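PDB 6YHH: beta-N-acetylglucosaminidase-like protein Glycoside hydrolase family 20 from Flavobacterium johnsoniae, which probably acts as a family 20 beta-N-acetylhexosaminidase, cleaving N-acetylglucosamine from chitin-derived oligosaccharides. Local coordinates for residues A[12-17]-A[474-479]; A[28-33]-A[69-74]; A[163-168]-A[459-464]; A[411-416]-A[536-541]; A[423-428]-A[482-487]. All coordinates share one frame; numbering follows the deposited sequence.

Contact 1: residues A[12-17]-A[474-479]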
# COMPACT_ATOMS: atom_id res chain seq x y z
N TRP A 12 22.58 -3.27 16.41
CA TRP A 12 23.20 -2.81 17.66
C TRP A 12 24.52 -2.08 17.33
O TRP A 12 25.37 -2.65 16.57
CB TRP A 12 23.48 -3.99 18.55
CG TRP A 12 23.89 -3.49 19.91
CD1 TRP A 12 25.18 -3.46 20.41
CD2 TRP A 12 23.07 -2.83 20.86
NE1 TRP A 12 25.20 -2.82 21.63
CE2 TRP A 12 23.90 -2.45 21.95
CE3 TRP A 12 21.68 -2.56 20.94
CZ2 TRP A 12 23.40 -1.80 23.10
CZ3 TRP A 12 21.18 -1.94 22.07
CH2 TRP A 12 22.04 -1.55 23.15
N PRO A 13 24.66 -0.82 17.78
CA PRO A 13 25.84 -0.05 17.37
C PRO A 13 27.15 -0.58 17.99
O PRO A 13 27.15 -1.31 19.01
CB PRO A 13 25.56 1.33 17.88
CG PRO A 13 24.03 1.42 17.94
CD PRO A 13 23.67 0.05 18.42
N GLN A 14 28.25 -0.25 17.35
CA GLN A 14 29.58 -0.77 17.69
C GLN A 14 29.97 -0.29 19.13
O GLN A 14 30.64 -1.02 19.88
CB GLN A 14 30.67 -0.35 16.69
CG GLN A 14 30.52 -0.84 15.24
CD GLN A 14 30.71 -2.34 15.06
OE1 GLN A 14 31.28 -3.06 15.94
NE2 GLN A 14 30.17 -2.85 13.93
N ASN A 15 29.54 0.88 19.49
CA ASN A 15 29.82 1.46 20.83
C ASN A 15 28.60 2.18 21.31
O ASN A 15 28.07 3.05 20.58
CB ASN A 15 30.97 2.47 20.77
CG ASN A 15 32.25 1.89 20.21
OD1 ASN A 15 32.55 1.96 19.00
ND2 ASN A 15 32.97 1.28 21.06
N VAL A 16 28.20 1.86 22.52
CA VAL A 16 27.00 2.52 23.12
C VAL A 16 27.27 2.76 24.58
O VAL A 16 27.45 1.78 25.32
CB VAL A 16 25.76 1.62 23.05
CG1 VAL A 16 24.53 2.32 23.68
CG2 VAL A 16 25.50 1.19 21.60
N VAL A 17 27.15 4.00 25.03
CA VAL A 17 27.18 4.31 26.46
C VAL A 17 25.98 5.19 26.81
O VAL A 17 25.75 6.17 26.12
CB VAL A 17 28.48 5.01 26.83
CG1 VAL A 17 28.55 5.29 28.35
CG2 VAL A 17 29.62 4.12 26.41
N ARG A 474 23.21 -8.70 11.60
CA ARG A 474 24.39 -9.53 11.30
C ARG A 474 25.38 -8.87 10.36
O ARG A 474 26.60 -9.06 10.47
CB ARG A 474 23.99 -10.91 10.78
CG ARG A 474 25.15 -11.87 10.47
CD ARG A 474 26.12 -12.14 11.63
NE ARG A 474 25.34 -12.57 12.76
CZ ARG A 474 25.35 -12.00 13.97
NH1 ARG A 474 26.17 -11.02 14.35
NH2 ARG A 474 24.49 -12.46 14.81
N LEU A 475 24.91 -8.10 9.41
CA LEU A 475 25.76 -7.57 8.40
C LEU A 475 26.44 -6.27 8.86
O LEU A 475 27.47 -5.91 8.30
CB LEU A 475 24.95 -7.35 7.11
CG LEU A 475 24.45 -8.67 6.52
CD1 LEU A 475 23.61 -8.34 5.28
CD2 LEU A 475 25.53 -9.72 6.28
N TRP A 476 25.88 -5.60 9.87
CA TRP A 476 26.45 -4.31 10.36
C TRP A 476 27.20 -4.48 11.67
O TRP A 476 28.31 -3.95 11.84
CB TRP A 476 25.29 -3.30 10.53
CG TRP A 476 25.74 -1.99 11.17
CD1 TRP A 476 26.07 -1.79 12.47
CD2 TRP A 476 25.94 -0.75 10.50
NE1 TRP A 476 26.50 -0.48 12.65
CE2 TRP A 476 26.40 0.18 11.45
CE3 TRP A 476 25.73 -0.31 9.18
CZ2 TRP A 476 26.73 1.49 11.13
CZ3 TRP A 476 26.06 1.01 8.87
CH2 TRP A 476 26.55 1.90 9.84
N SER A 477 26.58 -5.14 12.63
CA SER A 477 27.04 -5.13 14.02
C SER A 477 28.27 -6.07 14.17
O SER A 477 28.64 -6.86 13.30
CB SER A 477 25.96 -5.65 14.95
OG SER A 477 24.86 -4.72 15.00
N ALA A 478 28.86 -5.95 15.33
CA ALA A 478 30.04 -6.77 15.65
C ALA A 478 29.69 -8.26 15.59
O ALA A 478 28.57 -8.65 15.90
CB ALA A 478 30.51 -6.41 17.08
N GLU A 479 30.71 -9.08 15.30
CA GLU A 479 30.53 -10.51 15.13
C GLU A 479 30.02 -11.17 16.38
O GLU A 479 29.32 -12.16 16.29
CB GLU A 479 31.86 -11.14 14.73
CG GLU A 479 31.81 -12.64 14.47
CD GLU A 479 33.09 -13.24 13.93
OE1 GLU A 479 34.16 -12.59 14.00
OE2 GLU A 479 32.98 -14.38 13.38
O HOH W 1 27.96 -3.88 17.12

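Contact 2: residues A[28-33]-A[69-74]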
# COMPACT_ATOMS: atom_id res chain seq x y z
N ASN A 28 10.04 23.26 20.47
CA ASN A 28 11.24 24.03 20.13
C ASN A 28 12.20 23.27 19.24
O ASN A 28 13.15 23.83 18.70
CB ASN A 28 12.02 24.46 21.42
CG ASN A 28 13.07 25.52 21.12
OD1 ASN A 28 12.75 26.51 20.43
ND2 ASN A 28 14.35 25.30 21.56
N PHE A 29 11.99 21.95 19.13
CA PHE A 29 12.88 21.14 18.33
C PHE A 29 13.04 21.54 16.87
O PHE A 29 12.05 21.67 16.11
CB PHE A 29 12.47 19.69 18.42
CG PHE A 29 13.47 18.71 17.81
CD1 PHE A 29 14.58 18.30 18.54
CD2 PHE A 29 13.29 18.18 16.55
CE1 PHE A 29 15.47 17.41 17.99
CE2 PHE A 29 14.19 17.23 16.03
CZ PHE A 29 15.30 16.89 16.75
N LYS A 30 14.30 21.70 16.49
CA LYS A 30 14.73 21.98 15.15
C LYS A 30 16.03 21.28 14.80
O LYS A 30 16.79 20.86 15.71
CB LYS A 30 14.91 23.55 14.97
CG LYS A 30 13.64 24.36 15.10
CD LYS A 30 13.87 25.86 14.85
CE LYS A 30 14.22 26.60 16.16
NZ LYS A 30 13.39 26.52 17.43
N VAL A 31 16.30 21.19 13.50
CA VAL A 31 17.46 20.57 12.93
C VAL A 31 18.25 21.53 12.05
O VAL A 31 17.71 22.35 11.31
CB VAL A 31 17.12 19.25 12.16
CG1 VAL A 31 16.28 19.54 10.94
CG2 VAL A 31 18.36 18.48 11.79
N ASN A 32 19.56 21.37 12.11
CA ASN A 32 20.52 22.16 11.34
C ASN A 32 21.59 21.25 10.81
O ASN A 32 21.97 20.30 11.54
CB ASN A 32 21.19 23.18 12.28
CG ASN A 32 22.01 24.19 11.51
OD1 ASN A 32 21.49 24.88 10.62
ND2 ASN A 32 23.34 24.25 11.82
N ILE A 33 22.04 21.54 9.61
CA ILE A 33 23.01 20.76 8.91
C ILE A 33 24.21 21.65 8.55
O ILE A 33 24.01 22.75 8.01
CB ILE A 33 22.48 20.14 7.61
CG1 ILE A 33 21.15 19.40 7.83
CG2 ILE A 33 23.51 19.22 7.00
CD1 ILE A 33 20.51 19.08 6.51
N ASN A 69 22.87 25.26 7.24
CA ASN A 69 22.83 26.29 8.25
C ASN A 69 21.57 27.08 8.29
O ASN A 69 21.52 28.28 8.51
CB ASN A 69 24.09 27.16 8.15
CG ASN A 69 25.33 26.40 8.65
OD1 ASN A 69 25.45 25.98 9.87
ND2 ASN A 69 26.15 26.14 7.75
N GLU A 70 20.48 26.37 8.21
CA GLU A 70 19.19 26.98 8.32
C GLU A 70 18.88 27.47 9.69
O GLU A 70 18.14 28.46 9.77
CB GLU A 70 18.05 26.01 7.87
CG GLU A 70 18.06 25.68 6.43
CD GLU A 70 17.03 24.63 5.99
OE1 GLU A 70 16.46 23.93 6.87
OE2 GLU A 70 16.79 24.54 4.75
N PHE A 71 19.40 26.82 10.74
CA PHE A 71 19.14 27.16 12.16
C PHE A 71 20.37 26.87 13.02
O PHE A 71 20.52 25.79 13.60
CB PHE A 71 17.96 26.38 12.75
CG PHE A 71 16.66 26.84 12.26
CD1 PHE A 71 16.06 28.02 12.79
CD2 PHE A 71 16.04 26.18 11.20
CE1 PHE A 71 14.85 28.49 12.28
CE2 PHE A 71 14.80 26.65 10.67
CZ PHE A 71 14.21 27.80 11.24
N PRO A 72 21.30 27.83 13.11
CA PRO A 72 22.58 27.41 13.67
C PRO A 72 22.55 27.06 15.15
O PRO A 72 23.47 26.37 15.62
CB PRO A 72 23.50 28.61 13.30
CG PRO A 72 22.97 28.94 11.91
CD PRO A 72 21.48 28.98 12.19
N ASN A 73 21.54 27.48 15.87
CA ASN A 73 21.38 27.06 17.27
C ASN A 73 20.37 25.95 17.48
O ASN A 73 19.90 25.77 18.58
CB ASN A 73 20.90 28.21 18.13
CG ASN A 73 21.85 29.36 18.07
OD1 ASN A 73 23.08 29.18 18.18
ND2 ASN A 73 21.32 30.54 17.81
N ALA A 74 20.01 25.25 16.40
CA ALA A 74 19.08 24.13 16.52
C ALA A 74 19.48 23.09 17.55
O ALA A 74 20.69 22.80 17.73
CB ALA A 74 18.96 23.47 15.16
O HOH W 2 17.94 22.42 8.66
O HOH W 3 20.46 23.34 7.91

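Contact 3: residues A[163-168]-A[459-464]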
# COMPACT_ATOMS: atom_id res chain seq x y z
N VAL A 163 8.98 -1.52 -4.42
CA VAL A 163 10.43 -1.30 -4.48
C VAL A 163 10.78 -0.08 -3.62
O VAL A 163 11.72 -0.13 -2.80
CB VAL A 163 10.86 -1.09 -5.95
CG1 VAL A 163 12.33 -0.66 -6.01
CG2 VAL A 163 10.61 -2.34 -6.77
N LYS A 164 10.02 1.01 -3.77
CA LYS A 164 10.30 2.23 -3.04
C LYS A 164 10.22 2.02 -1.53
O LYS A 164 11.14 2.41 -0.79
CB LYS A 164 9.41 3.39 -3.47
CG LYS A 164 9.73 3.96 -4.83
CD LYS A 164 8.80 5.09 -5.17
CE LYS A 164 9.22 5.80 -6.42
NZ LYS A 164 8.43 7.07 -6.69
N ARG A 165 9.15 1.40 -1.03
CA ARG A 165 9.05 1.31 0.42
C ARG A 165 10.12 0.38 0.95
O ARG A 165 10.58 0.50 2.14
CB ARG A 165 7.68 0.90 0.92
CG ARG A 165 7.17 -0.47 0.50
CD ARG A 165 5.77 -0.73 0.99
NE ARG A 165 5.28 -2.05 0.67
CZ ARG A 165 4.43 -2.36 -0.32
NH1 ARG A 165 4.09 -3.60 -0.54
NH2 ARG A 165 3.94 -1.40 -1.11
N ASN A 166 10.46 -0.65 0.20
CA ASN A 166 11.53 -1.54 0.66
C ASN A 166 12.90 -0.83 0.70
O ASN A 166 13.70 -1.14 1.55
CB ASN A 166 11.50 -2.84 -0.13
CG ASN A 166 10.46 -3.79 0.45
OD1 ASN A 166 9.23 -3.77 0.09
ND2 ASN A 166 10.91 -4.56 1.39
N LEU A 167 13.16 0.08 -0.22
CA LEU A 167 14.35 0.89 -0.16
C LEU A 167 14.31 1.71 1.13
O LEU A 167 15.35 1.83 1.83
CB LEU A 167 14.45 1.81 -1.39
CG LEU A 167 14.87 1.05 -2.63
CD1 LEU A 167 14.64 1.88 -3.93
CD2 LEU A 167 16.29 0.52 -2.55
N ASP A 168 13.15 2.27 1.52
CA ASP A 168 13.09 2.97 2.82
C ASP A 168 13.41 2.03 3.97
O ASP A 168 14.09 2.44 4.93
CB ASP A 168 11.72 3.62 3.02
CG ASP A 168 11.51 4.83 2.09
OD1 ASP A 168 12.34 5.78 2.22
OD2 ASP A 168 10.57 4.84 1.34
N THR A 459 1.87 -9.93 -0.25
CA THR A 459 2.49 -10.69 0.81
C THR A 459 4.04 -10.52 0.93
O THR A 459 4.61 -10.98 1.91
CB THR A 459 2.22 -12.21 0.78
OG1 THR A 459 2.74 -12.77 -0.42
CG2 THR A 459 0.75 -12.47 0.77
N PHE A 460 4.64 -9.82 -0.03
CA PHE A 460 6.09 -9.59 -0.13
C PHE A 460 6.68 -9.11 1.20
O PHE A 460 7.58 -9.75 1.78
CB PHE A 460 6.38 -8.53 -1.19
CG PHE A 460 7.85 -8.35 -1.43
CD1 PHE A 460 8.49 -9.16 -2.35
CD2 PHE A 460 8.57 -7.34 -0.81
CE1 PHE A 460 9.83 -9.08 -2.59
CE2 PHE A 460 9.92 -7.21 -1.04
CZ PHE A 460 10.57 -8.04 -1.96
N ASP A 461 6.13 -8.03 1.76
CA ASP A 461 6.71 -7.47 2.99
C ASP A 461 6.60 -8.44 4.21
O ASP A 461 7.56 -8.49 5.03
CB ASP A 461 6.07 -6.14 3.34
CG ASP A 461 6.34 -5.05 2.36
OD1 ASP A 461 7.20 -5.21 1.53
OD2 ASP A 461 5.64 -3.98 2.50
N SER A 462 5.52 -9.25 4.27
CA SER A 462 5.38 -10.21 5.34
C SER A 462 6.46 -11.29 5.30
O SER A 462 6.74 -11.96 6.33
CB SER A 462 4.01 -10.90 5.32
OG SER A 462 3.84 -11.81 4.30
N ARG A 463 6.97 -11.55 4.13
CA ARG A 463 8.09 -12.52 3.98
C ARG A 463 9.44 -11.84 4.31
O ARG A 463 10.32 -12.42 5.00
CB ARG A 463 8.06 -13.11 2.55
CG ARG A 463 7.13 -14.34 2.45
CD ARG A 463 5.70 -14.15 2.91
NE ARG A 463 5.00 -15.43 2.95
CZ ARG A 463 4.10 -15.76 3.90
NH1 ARG A 463 3.64 -14.84 4.76
NH2 ARG A 463 3.59 -17.01 3.91
N VAL A 464 9.66 -10.64 3.80
CA VAL A 464 10.96 -9.95 3.99
C VAL A 464 11.18 -9.50 5.43
O VAL A 464 12.28 -9.66 5.95
CB VAL A 464 11.12 -8.78 3.01
CG1 VAL A 464 12.44 -8.06 3.18
CG2 VAL A 464 11.04 -9.36 1.61
O HOH W 4 4.06 -6.30 0.64

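Contact 4: residues A[411-416]-A[536-541]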
# COMPACT_ATOMS: atom_id res chain seq x y z
N GLY A 411 22.22 -19.24 3.37
CA GLY A 411 21.78 -19.06 4.77
C GLY A 411 20.98 -17.80 5.04
O GLY A 411 20.54 -17.56 6.16
N PHE A 412 20.76 -16.98 3.97
CA PHE A 412 19.91 -15.79 4.02
C PHE A 412 18.76 -15.91 2.95
O PHE A 412 18.25 -14.88 2.45
CB PHE A 412 20.72 -14.53 3.72
CG PHE A 412 21.84 -14.20 4.70
CD1 PHE A 412 21.67 -14.22 6.06
CD2 PHE A 412 23.07 -13.77 4.22
CE1 PHE A 412 22.67 -13.78 6.92
CE2 PHE A 412 24.08 -13.40 5.08
CZ PHE A 412 23.89 -13.40 6.45
N TYR A 413 18.31 -17.14 2.77
CA TYR A 413 17.21 -17.44 1.81
C TYR A 413 15.87 -17.27 2.53
O TYR A 413 15.19 -18.25 2.85
CB TYR A 413 17.39 -18.81 1.18
CG TYR A 413 18.26 -18.72 -0.07
CD1 TYR A 413 19.54 -18.18 0.00
CD2 TYR A 413 17.79 -19.11 -1.31
CE1 TYR A 413 20.31 -18.03 -1.15
CE2 TYR A 413 18.60 -19.04 -2.46
CZ TYR A 413 19.79 -18.40 -2.36
OH TYR A 413 20.52 -18.20 -3.52
N ILE A 414 15.48 -16.01 2.73
CA ILE A 414 14.28 -15.64 3.53
C ILE A 414 12.98 -16.17 2.87
O ILE A 414 11.98 -16.37 3.54
CB ILE A 414 14.20 -14.10 3.72
CG1 ILE A 414 14.47 -13.33 2.46
CG2 ILE A 414 15.22 -13.63 4.70
CD1 ILE A 414 14.11 -11.86 2.54
N ASP A 415 12.99 -16.43 1.55
CA ASP A 415 11.83 -16.96 0.91
C ASP A 415 11.42 -18.33 1.36
O ASP A 415 10.25 -18.71 1.18
CB ASP A 415 12.05 -16.97 -0.63
CG ASP A 415 13.17 -17.86 -1.03
OD1 ASP A 415 14.27 -17.67 -0.49
OD2 ASP A 415 12.97 -18.77 -1.91
N LEU A 416 12.36 -19.11 1.97
CA LEU A 416 12.08 -20.50 2.32
C LEU A 416 11.37 -20.64 3.66
O LEU A 416 11.13 -21.73 4.14
CB LEU A 416 13.44 -21.25 2.28
CG LEU A 416 14.06 -21.24 0.85
CD1 LEU A 416 15.41 -22.02 0.90
CD2 LEU A 416 13.15 -21.69 -0.27
N LYS A 536 8.14 -25.10 5.29
CA LYS A 536 9.47 -24.55 5.07
C LYS A 536 10.24 -25.24 3.97
O LYS A 536 10.02 -26.42 3.70
CB LYS A 536 10.28 -24.63 6.38
CG LYS A 536 9.67 -23.81 7.50
CD LYS A 536 10.25 -24.15 8.89
CE LYS A 536 9.85 -23.16 9.98
NZ LYS A 536 8.37 -23.15 10.17
N GLY A 537 11.21 -24.55 3.39
CA GLY A 537 12.08 -25.20 2.43
C GLY A 537 11.38 -25.20 1.06
O GLY A 537 10.89 -24.14 0.59
N TYR A 538 11.29 -26.41 0.49
CA TYR A 538 10.65 -26.56 -0.82
C TYR A 538 9.43 -27.48 -0.72
O TYR A 538 9.12 -28.22 -1.64
CB TYR A 538 11.75 -27.01 -1.87
CG TYR A 538 12.86 -25.94 -2.12
CD1 TYR A 538 12.63 -24.84 -2.92
CD2 TYR A 538 14.09 -26.01 -1.49
CE1 TYR A 538 13.63 -23.87 -3.14
CE2 TYR A 538 15.08 -25.06 -1.68
CZ TYR A 538 14.84 -23.94 -2.48
OH TYR A 538 15.86 -22.92 -2.68
N THR A 539 8.69 -27.41 0.44
CA THR A 539 7.57 -28.23 0.69
C THR A 539 6.21 -27.58 0.59
O THR A 539 5.16 -28.26 0.62
CB THR A 539 7.71 -28.90 2.08
OG1 THR A 539 7.69 -27.91 3.14
CG2 THR A 539 9.02 -29.65 2.15
N ARG A 540 6.14 -26.27 0.50
CA ARG A 540 4.85 -25.63 0.28
C ARG A 540 4.32 -25.86 -1.14
O ARG A 540 3.15 -26.20 -1.31
CB ARG A 540 4.88 -24.11 0.59
CG ARG A 540 3.56 -23.38 0.24
CD ARG A 540 3.36 -22.03 0.92
NE ARG A 540 2.08 -21.51 0.46
CZ ARG A 540 1.66 -20.25 0.49
NH1 ARG A 540 2.36 -19.32 1.10
NH2 ARG A 540 0.48 -19.91 0.04
N ASN A 541 5.17 -25.62 -2.12
CA ASN A 541 4.79 -25.76 -3.55
C ASN A 541 5.50 -27.00 -4.05
O ASN A 541 6.57 -26.89 -4.69
CB ASN A 541 5.25 -24.54 -4.26
CG ASN A 541 4.83 -24.50 -5.71
OD1 ASN A 541 4.05 -25.33 -6.14
ND2 ASN A 541 5.41 -23.61 -6.49

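Contact 5: residues A[423-428]-A[482-487]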
# COMPACT_ATOMS: atom_id res chain seq x y z
N HIS A 423 18.82 -17.38 10.14
CA HIS A 423 19.41 -16.28 9.42
C HIS A 423 20.33 -15.37 10.28
O HIS A 423 21.38 -14.94 9.82
CB HIS A 423 18.27 -15.45 8.74
CG HIS A 423 17.42 -16.26 7.87
ND1 HIS A 423 17.93 -16.99 6.82
CD2 HIS A 423 16.08 -16.38 7.80
CE1 HIS A 423 16.93 -17.60 6.20
NE2 HIS A 423 15.81 -17.25 6.78
N TYR A 424 19.92 -15.14 11.54
CA TYR A 424 20.66 -14.24 12.42
C TYR A 424 22.01 -14.77 12.75
O TYR A 424 22.95 -13.98 12.86
CB TYR A 424 19.87 -14.05 13.71
CG TYR A 424 20.43 -13.02 14.66
CD1 TYR A 424 20.67 -11.74 14.24
CD2 TYR A 424 20.77 -13.39 15.95
CE1 TYR A 424 21.15 -10.79 15.12
CE2 TYR A 424 21.27 -12.49 16.86
CZ TYR A 424 21.47 -11.20 16.46
OH TYR A 424 21.96 -10.29 17.32
N LEU A 425 22.13 -16.09 12.83
CA LEU A 425 23.44 -16.71 13.24
C LEU A 425 24.25 -17.10 12.06
O LEU A 425 25.40 -17.49 12.19
CB LEU A 425 23.15 -17.88 14.12
CG LEU A 425 22.45 -17.43 15.43
CD1 LEU A 425 22.13 -18.65 16.27
CD2 LEU A 425 23.19 -16.31 16.21
N ASN A 426 23.75 -16.86 10.84
CA ASN A 426 24.51 -17.16 9.67
C ASN A 426 25.56 -16.06 9.42
O ASN A 426 25.23 -14.93 9.23
CB ASN A 426 23.55 -17.15 8.47
CG ASN A 426 24.18 -17.61 7.16
OD1 ASN A 426 24.64 -18.74 7.06
ND2 ASN A 426 24.07 -16.76 6.09
N ASP A 427 26.83 -16.37 9.35
CA ASP A 427 27.85 -15.29 9.33
C ASP A 427 28.66 -15.36 8.05
O ASP A 427 29.15 -16.47 7.68
CB ASP A 427 28.75 -15.48 10.54
CG ASP A 427 29.61 -14.27 10.84
OD1 ASP A 427 30.46 -13.92 10.04
OD2 ASP A 427 29.37 -13.64 11.82
N PRO A 428 28.83 -14.26 7.35
CA PRO A 428 29.62 -14.32 6.13
C PRO A 428 31.08 -14.75 6.37
O PRO A 428 31.76 -15.21 5.41
CB PRO A 428 29.55 -12.89 5.62
CG PRO A 428 28.29 -12.32 6.25
CD PRO A 428 28.25 -12.93 7.59
N THR A 482 25.16 -11.91 19.20
CA THR A 482 24.60 -13.18 18.76
C THR A 482 23.46 -13.67 19.65
O THR A 482 22.92 -14.75 19.43
CB THR A 482 25.66 -14.25 18.66
OG1 THR A 482 26.23 -14.41 19.96
CG2 THR A 482 26.73 -13.90 17.62
N ASP A 483 23.08 -12.90 20.66
CA ASP A 483 22.07 -13.34 21.65
C ASP A 483 20.69 -13.29 20.95
O ASP A 483 20.16 -12.22 20.73
CB ASP A 483 22.13 -12.49 22.87
CG ASP A 483 21.17 -12.88 23.95
OD1 ASP A 483 19.98 -13.20 23.82
OD2 ASP A 483 21.57 -12.71 25.07
N VAL A 484 20.17 -14.46 20.66
CA VAL A 484 18.91 -14.51 19.89
C VAL A 484 17.79 -13.92 20.70
O VAL A 484 16.94 -13.19 20.16
CB VAL A 484 18.56 -15.93 19.45
CG1 VAL A 484 17.17 -15.95 18.79
CG2 VAL A 484 19.60 -16.49 18.53
N ALA A 485 17.67 -14.28 21.99
CA ALA A 485 16.54 -13.73 22.75
C ALA A 485 16.53 -12.23 22.86
O ALA A 485 15.46 -11.61 22.77
CB ALA A 485 16.43 -14.34 24.13
N ASN A 486 17.70 -11.61 23.06
CA ASN A 486 17.81 -10.17 23.13
C ASN A 486 17.44 -9.57 21.74
O ASN A 486 16.80 -8.57 21.70
CB ASN A 486 19.22 -9.76 23.45
CG ASN A 486 19.41 -8.28 23.46
OD1 ASN A 486 19.94 -7.67 22.53
ND2 ASN A 486 18.99 -7.69 24.55
N MET A 487 17.93 -10.18 20.69
CA MET A 487 17.61 -9.72 19.34
C MET A 487 16.06 -9.76 19.17
O MET A 487 15.47 -8.79 18.67
CB MET A 487 18.30 -10.52 18.26
CG MET A 487 17.90 -10.09 16.82
SD MET A 487 16.37 -10.86 16.25
CE MET A 487 16.71 -12.59 16.24
O HOH W 5 21.62 -9.95 20.20

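Contact 1: residues A[12-17]-A[474-479]
This is a junction between the N-terminal beta-sheet domain and the TIM-barrel catalytic domain, made where helix 467-476 ends beside the start of strand 15-19. The W12 side chain has CG anti to its backbone N (chi1 -171°) and leads away from 474-479, so its indole lies against P13 CD and V16 CG2 while its carbonyl does the bonding. S477, the first residue to leave the helical conformation, donates from OG to an in-plane lone pair of W12 O at 2.6 Å. The same oxygen sits at the edge of the W476 indole, whose NE1 bonds D140. Q14 comes in from beside this pair, bent at chi2 (-68°), its OE1 3.6 Å from A478 CB and its NE2 bonding F141 O. An alanine in place of Q14 would probably loosen this seam by removing the amide that meets A478 and F141. A water bridges the segments, donating to W12 O and accepting from A478 N, each at 2.9 Å.

Contact 2: residues A[28-33]-A[69-74]
N32 OD1 takes the backbone N-H of F71 at 2.9 Å (161°), and the backbone N of N69 gives I33 O an equally short bond, nearly along the C=O axis. Together they fasten residues 69-74, which end in a type I beta turn from F71 to A74, to strand 31-35 in a beta-alpha-beta crossover: helix 40-56 joins this strand to its parallel neighbour 76-80, and 69-74 is the approach to the second strand. With CG anti to its backbone N, N32 presents its amide to the approaching chain. The F71 N-H meets OD1 from above the amide plane rather than on a lone pair, while ND2 makes a weak 3.4 Å bond to N69 OD1 and an ordinary hydrogen bond to Q77. One water accepts from both I33 N and E70 N, so these two backbone donors are linked through it. Outward lies the packing. A74 CB presses on the strand and the residue before it, 3.7 Å from N32 CB and 3.4 Å from K30 O. K30 crosses F71 at about a right angle, bends at chi3 and chi4 to put NZ on N28 O, and lays CD over one face of the F71 ring, 3.8 Å from its centroid.

Contact 3: residues A[163-168]-A[459-464]
R165 leaves helix 163-168 with CB directed at helix 460-464 and CG in the crowded position between backbone N and carbonyl carbon (chi1 62°). From CG to NE the chain is extended, which carries CD to 3.6 Å from D461 OD2 and NE onto that oxygen. The salt bridge R165 NE to D461 OD2 is short, 2.7 Å, and uses the syn lone pair of the carboxylate; the acceptor lies in the guanidinium plane, yet the two flat groups stand almost perpendicular, 84° apart. Beyond CZ, NH1 donates to a water 2.9 Å away that also accepts from the backbone N of D461, and NH2 turns back to D161. OD2 has a second donor in T504 N, an environment likely to favour the charged carboxylate. Next to the salt bridge, N166 brings its amide against F460, CG 3.8 Å from CE2, with amide and ring nearly at right angles. The axes of the two short helical segments approach to 11.9 Å and lie 26° from parallel. They follow the first and last strands of the TIM barrel, 146-152 and 443-450, which pair with each other, and F460 reaches L151 and M450 on those strands.

Contact 4: residues A[411-416]-A[536-541]
L416 O is gripped twice from one stretch of chain: by one hydrogen bond and one CA-H...O contact. The backbone N of G537 reaches it at 2.9 Å, almost straight (167°) and on an in-plane lone pair, while K536 CA stands 3.4 Å off. G537 has positive phi, and at its backbone angles a CB would jam against the carbonyl of K536. The leucine then spreads its two methyls under Y538. L416 CD2 lies over one face of the ring, 3.9 Å from the centroid, and CD1 comes within 3.7 Å of the hydroxyl OH. That hydroxyl hydrogen-bonds a bound Tris molecule, probably from the crystallisation liquor, and the Y538 side chain is about 6 Å from that of E317, the predicted proton donor. An alanine in place of L416 would probably let the Y538 ring shift, since both methyls that meet it would be gone. The 411-416 loop comes after barrel strand 406-408 and packs through I414 on helices 460-464 and 467-476; 536-541 approaches from strand 532-534.

Contact 5: residues A[423-428]-A[482-487]
The ring of Y424 is the bump here, and the start of helix 484-497 forms the hollow that takes it. With CG anti to the backbone N (chi1 -173°), the ring enters tip first toward M487. That methionine bends at chi2 and chi3 and lays CB and CG over one face: M487 CB is 3.7 Å from Y424 CZ and CG 3.9 Å from the ring centroid, while SD stands farther off, 4.8 Å from the centroid. V484 CG2 closes on the ring edge, 4.2 Å from Y424 CD2, and the backbone of T482 comes close to CE2. L425 straddles the other bumps, setting CD1 against V484 CG2 at 4.0 Å and CD2 against T482 O at 3.6 Å. At the tip, Y424 OH takes a 2.9 Å bond from a water that also donates to D483 O, and it bonds E473 as well. D483 is the N-cap of the helix: its OD1 accepts from N486 N. The arrangement is a Met-aromatic contact, with a tyrosine from the end of helix 420-424 seated on the first turn of a capped helix.

How the contacts relate
Contacts 1, 3, 4 and 5 form a connected cluster around the TIM barrel, and contact 2 stands apart, its nearest atoms about 17 Å from contact 1, though both reach the same N-terminal sheet. Contact 1 meets contact 5 where R474 NE lies 2.8 Å from Y424 O, a probable hydrogen bond, and contact 5 meets contact 4 through G411 O and H423 ND1, also 2.8 Å apart. Contact 4 packs I414 CD1 on V464 CA of contact 3 and F412 CZ on L475 CD2 of contact 1, each pair at 4.0 Å. Contact 4 comes nearest the predicted active site: the Y538 side chain is about 6 Å from that of E317 and about 3 Å from a bound Tris that may mark the pocket.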